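Local coordinates for putative amino acid binding protein (Streptococcus mutans, PDB 4C0R) that probably serves as the substrate-binding protein of an ABC importer, holding glutathione, here in its oxidised disulfide form, for uptake into the cell, at residues A[49-52]-A[53-57]. Residues are numbered along the deposited sequence; the frame is centred on the assembly and turned at random.
With CD (cadmium ion), chain H; GDS (oxidized glutathione disulfide), chain C.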
ATOM      1  N   THR A  49      -3.282 -13.822  -0.540  1.00 12.18           N
ATOM      2  CA  THR A  49      -4.519 -14.060   0.151  1.00 12.16           C
ATOM      3  C   THR A  49      -5.434 -12.827  -0.022  1.00 13.86           C
ATOM      4  O   THR A  49      -5.009 -11.830  -0.620  1.00 12.18           O
ATOM      5  CB  THR A  49      -4.263 -14.421   1.608  1.00 14.61           C
ATOM      6  OG1 THR A  49      -5.461 -14.972   2.195  1.00 17.63           O
ATOM      7  CG2 THR A  49      -3.818 -13.200   2.387  1.00 12.86           C
ATOM      8  N   GLU A  50      -6.657 -12.876   0.467  1.00 12.81           N
ATOM      9  CA  GLU A  50      -7.510 -11.704   0.383  1.00 13.46           C
ATOM     10  C   GLU A  50      -7.034 -10.633   1.357  1.00 12.21           C
ATOM     11  O   GLU A  50      -6.498 -10.920   2.424  1.00 12.63           O
ATOM     12  CB  GLU A  50      -8.954 -12.061   0.775  1.00 16.21           C
ATOM     13  CG  GLU A  50      -9.614 -13.067  -0.140  1.00 13.28           C
ATOM     14  CD  GLU A  50     -10.232 -12.498  -1.408  1.00 23.01           C
ATOM     15  OE1 GLU A  50     -10.111 -11.302  -1.692  1.00 23.03           O
ATOM     16  OE2 GLU A  50     -10.846 -13.291  -2.127  1.00 22.56           O
ATOM     17  N   TRP A  51      -7.313  -9.374   1.011  1.00 12.05           N
ATOM     18  CA  TRP A  51      -6.938  -8.263   1.866  1.00 11.42           C
ATOM     19  C   TRP A  51      -7.445  -8.446   3.289  1.00 12.90           C
ATOM     20  O   TRP A  51      -6.701  -8.312   4.237  1.00 12.76           O
ATOM     21  CB  TRP A  51      -7.544  -7.006   1.251  1.00 12.03           C
ATOM     22  CG  TRP A  51      -7.503  -5.740   2.051  1.00 13.27           C
ATOM     23  CD1 TRP A  51      -8.580  -5.066   2.511  1.00 13.79           C
ATOM     24  CD2 TRP A  51      -6.351  -4.971   2.426  1.00 11.33           C
ATOM     25  NE1 TRP A  51      -8.195  -3.928   3.179  1.00 15.89           N
ATOM     26  CE2 TRP A  51      -6.822  -3.837   3.139  1.00 13.20           C
ATOM     27  CE3 TRP A  51      -4.984  -5.124   2.233  1.00 11.49           C
ATOM     28  CZ2 TRP A  51      -5.954  -2.871   3.665  1.00 12.28           C
ATOM     29  CZ3 TRP A  51      -4.123  -4.159   2.744  1.00 14.35           C
ATOM     30  CH2 TRP A  51      -4.631  -3.036   3.446  1.00 13.16           C
ATOM     31  N   THR A  52      -8.712  -8.793   3.441  1.00 12.73           N
ATOM     32  CA  THR A  52      -9.245  -8.877   4.806  1.00 13.65           C
ATOM     33  C   THR A  52      -8.607 -10.057   5.558  1.00 14.41           C
ATOM     34  O   THR A  52      -8.431  -9.992   6.762  1.00 14.19           O
ATOM     35  CB  THR A  52     -10.792  -8.940   4.837  1.00 18.60           C
ATOM     36  OG1 THR A  52     -11.254 -10.001   4.026  1.00 25.00           O
ATOM     37  CG2 THR A  52     -11.360  -7.652   4.323  1.00 21.49           C
ATOM     38  N   SER A  53      -8.193 -11.068   4.815  1.00 12.67           N
ATOM     39  CA  SER A  53      -7.586 -12.269   5.390  1.00 13.92           C
ATOM     40  C   SER A  53      -6.162 -12.012   5.887  1.00 14.10           C
ATOM     41  O   SER A  53      -5.683 -12.712   6.776  1.00 13.82           O
ATOM     42  CB  SER A  53      -7.553 -13.420   4.385  1.00 16.28           C
ATOM     43  OG  SER A  53      -8.872 -13.840   4.105  1.00 20.51           O
ATOM     44  N   ILE A  54      -5.478 -11.005   5.357  1.00 11.82           N
ATOM     45  CA  ILE A  54      -4.166 -10.650   5.903  1.00  9.95           C
ATOM     46  C   ILE A  54      -4.348 -10.370   7.366  1.00 13.90           C
ATOM     47  O   ILE A  54      -3.632 -10.891   8.220  1.00 11.92           O
ATOM     48  CB  ILE A  54      -3.558  -9.432   5.205  1.00  8.63           C
ATOM     49  CG1 ILE A  54      -3.180  -9.758   3.773  1.00  9.84           C
ATOM     50  CG2 ILE A  54      -2.325  -8.952   5.999  1.00 11.71           C
ATOM     51  CD1 ILE A  54      -2.694  -8.568   2.985  1.00 11.81           C
ATOM     52  N   PHE A  55      -5.324  -9.516   7.657  1.00 11.53           N
ATOM     53  CA  PHE A  55      -5.516  -9.062   9.016  1.00 11.76           C
ATOM     54  C   PHE A  55      -6.105 -10.172   9.886  1.00 13.28           C
ATOM     55  O   PHE A  55      -5.657 -10.326  10.995  1.00 12.22           O
ATOM     56  CB  PHE A  55      -6.370  -7.787   9.004  1.00 14.52           C
ATOM     57  CG  PHE A  55      -5.722  -6.679   8.264  1.00 13.19           C
ATOM     58  CD1 PHE A  55      -4.796  -5.863   8.887  1.00 12.31           C
ATOM     59  CD2 PHE A  55      -5.979  -6.495   6.914  1.00 13.97           C
ATOM     60  CE1 PHE A  55      -4.160  -4.848   8.173  1.00 13.61           C
ATOM     61  CE2 PHE A  55      -5.333  -5.481   6.189  1.00 13.61           C
ATOM     62  CZ  PHE A  55      -4.433  -4.662   6.841  1.00 14.39           C
ATOM     63  N   SER A  56      -7.058 -10.921   9.381  1.00 14.52           N
ATOM     64  CA  SER A  56      -7.636 -11.962  10.263  1.00 16.93           C
ATOM     65  C   SER A  56      -6.623 -13.085  10.505  1.00 14.91           C
ATOM     66  O   SER A  56      -6.578 -13.698  11.574  1.00 14.88           O
ATOM     67  CB  SER A  56      -8.957 -12.483   9.706  1.00 18.13           C
ATOM     68  OG  SER A  56      -8.792 -13.098   8.458  1.00 17.17           O
ATOM     69  N   GLY A  57      -5.762 -13.338   9.537  1.00 12.60           N
ATOM     70  CA  GLY A  57      -4.713 -14.327   9.705  1.00 12.28           C
ATOM     71  C   GLY A  57      -3.610 -13.890  10.634  1.00 11.30           C
ATOM     72  O   GLY A  57      -3.037 -14.697  11.368  1.00 12.72           O
TER
HETATM   73 CD    CD H1244     -11.198 -11.893  -3.899  0.74 15.44          CD
HETATM   74  CD1 GDS C 500     -10.257  -6.683  -2.233  1.00 22.26           C
HETATM   75  N2  GDS C 500      -9.929  -5.839  -3.389  1.00 25.51           N
HETATM   76  CA2 GDS C 500      -8.661  -6.084  -3.975  1.00 24.92           C
HETATM   77  C2  GDS C 500      -8.525  -7.170  -4.983  1.00 20.30           C
HETATM   78  O2  GDS C 500      -7.417  -7.704  -5.199  1.00 21.41           O
HETATM   79  CB2 GDS C 500      -7.423  -5.348  -3.634  1.00 19.86           C
HETATM   80  SG2 GDS C 500      -7.698  -3.966  -2.546  1.00 15.74           S
HETATM   81  N3  GDS C 500      -9.720  -7.575  -5.693  1.00 19.10           N
HETATM   82  CA3 GDS C 500      -9.658  -8.699  -6.626  1.00 19.40           C
HETATM   83  C3  GDS C 500     -10.337  -9.835  -5.863  1.00 20.60           C
HETATM   84  OE3 GDS C 500     -11.074 -10.677  -6.464  1.00 26.99           O
HETATM   85  OE4 GDS C 500     -10.203  -9.973  -4.613  1.00 20.30           O
HETATM   86  N4  GDS C 500      -6.154  -1.115  -2.450  1.00  8.07           N
HETATM   87  CA4 GDS C 500      -6.921  -0.506  -3.511  1.00 11.90           C
HETATM   88  C4  GDS C 500      -8.006   0.341  -2.944  1.00  9.93           C
HETATM   89  OE5 GDS C 500      -7.942   0.794  -1.760  1.00  9.83           O
HETATM   90  OE6 GDS C 500      -8.957   0.638  -3.719  1.00 10.82           O
HETATM   91  C5  GDS C 500      -5.118  -2.036  -2.800  1.00  9.18           C
HETATM   92  O5  GDS C 500      -4.870  -2.261  -3.983  1.00  9.95           O
HETATM   93  CA5 GDS C 500      -4.498  -2.695  -1.650  1.00  9.91           C
HETATM   94  N5  GDS C 500      -4.300  -1.962  -0.469  1.00  8.97           N
HETATM   95  CB5 GDS C 500      -4.852  -4.140  -1.519  1.00 11.40           C
HETATM   96  SG5 GDS C 500      -6.552  -4.274  -0.898  1.00 11.80           S
HETATM   97  CA6 GDS C 500      -3.498   1.967   2.027  1.00  7.83           C
HETATM   98  C6  GDS C 500      -3.793   1.254   3.337  1.00  8.79           C
HETATM   99  OE7 GDS C 500      -4.991   0.979   3.617  1.00  8.21           O
HETATM  100  OE8 GDS C 500      -2.866   0.931   4.118  1.00  8.94           O
HETATM  101  N6  GDS C 500      -2.080   2.374   2.056  1.00  7.79           N
HETATM  102  CB6 GDS C 500      -3.809   1.101   0.860  1.00  8.40           C
HETATM  103  CG6 GDS C 500      -3.271  -0.324   1.118  1.00  9.54           C
HETATM  104  CD6 GDS C 500      -3.281  -1.043  -0.215  1.00  7.63           C
HETATM  105  O6  GDS C 500      -2.435  -0.908  -1.111  1.00  7.04           O
HETATM  106  O   HOH W   1      -8.204 -15.825   1.910  1.00 36.73           O
HETATM  107  O   HOH W   2     -11.417 -12.771   4.643  1.00 35.64           O
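Trp51 and Phe55, one turn apart at the start of helix 51-59, form a T-shaped aromatic pair in the ligand cleft of this family 3 solute-binding protein. The helix follows strand 42-48, and its first turn brings the indole up to the bound glutathione disulfide. Phe55 turns its edge to the tryptophan face, the planes at 80°, with CE2 lying 3.7 Å from Trp51 CZ2. The opposite indole face receives the ligand disulfide, whose SG5 sits 3.4 Å from Trp51 CD2. A broad, flat indole suits this place because it can be covered on both faces at once. With CG anti to the backbone N (chi1 170°), Trp51 swings its ring out to the ligand, and its NE1 makes a weak hydrogen bond to Gln116 O. Ile54 packs its branched chain against Thr49, Ile54 CG1 lying 3.8 Å from Thr49 CG2, and both side chains also touch Ala8 of strand 3-9.

In the first turn the Ile54 N-H is shared between Glu50 O, at 3.1 Å, and Trp51 O, which it meets from above the carbonyl plane. Glu50 O accepts only weakly from Ser53 N, whereas the bond from Ser56 N to Thr52 O is straighter, at 160°.

On the looser, hydrated side, small hydroxyl residues fit a surface where two waters bridge neighbouring hydroxyls. One water joins Ser53 OG to Thr49 OG1, which also bonds Tyr63 OH; a second joins Ser53 OG to Thr52 OG1.

Glu50 belongs instead to the ligand pocket, its bent chain leading away from the helix. A carboxylate is well suited to the cation it meets: Glu50 OE1 and OE2 both bind cadmium, at 2.5 and 2.3 Å. The ligand carboxylate shares that ion, its OE4 coordinating the cadmium at 2.3 Å.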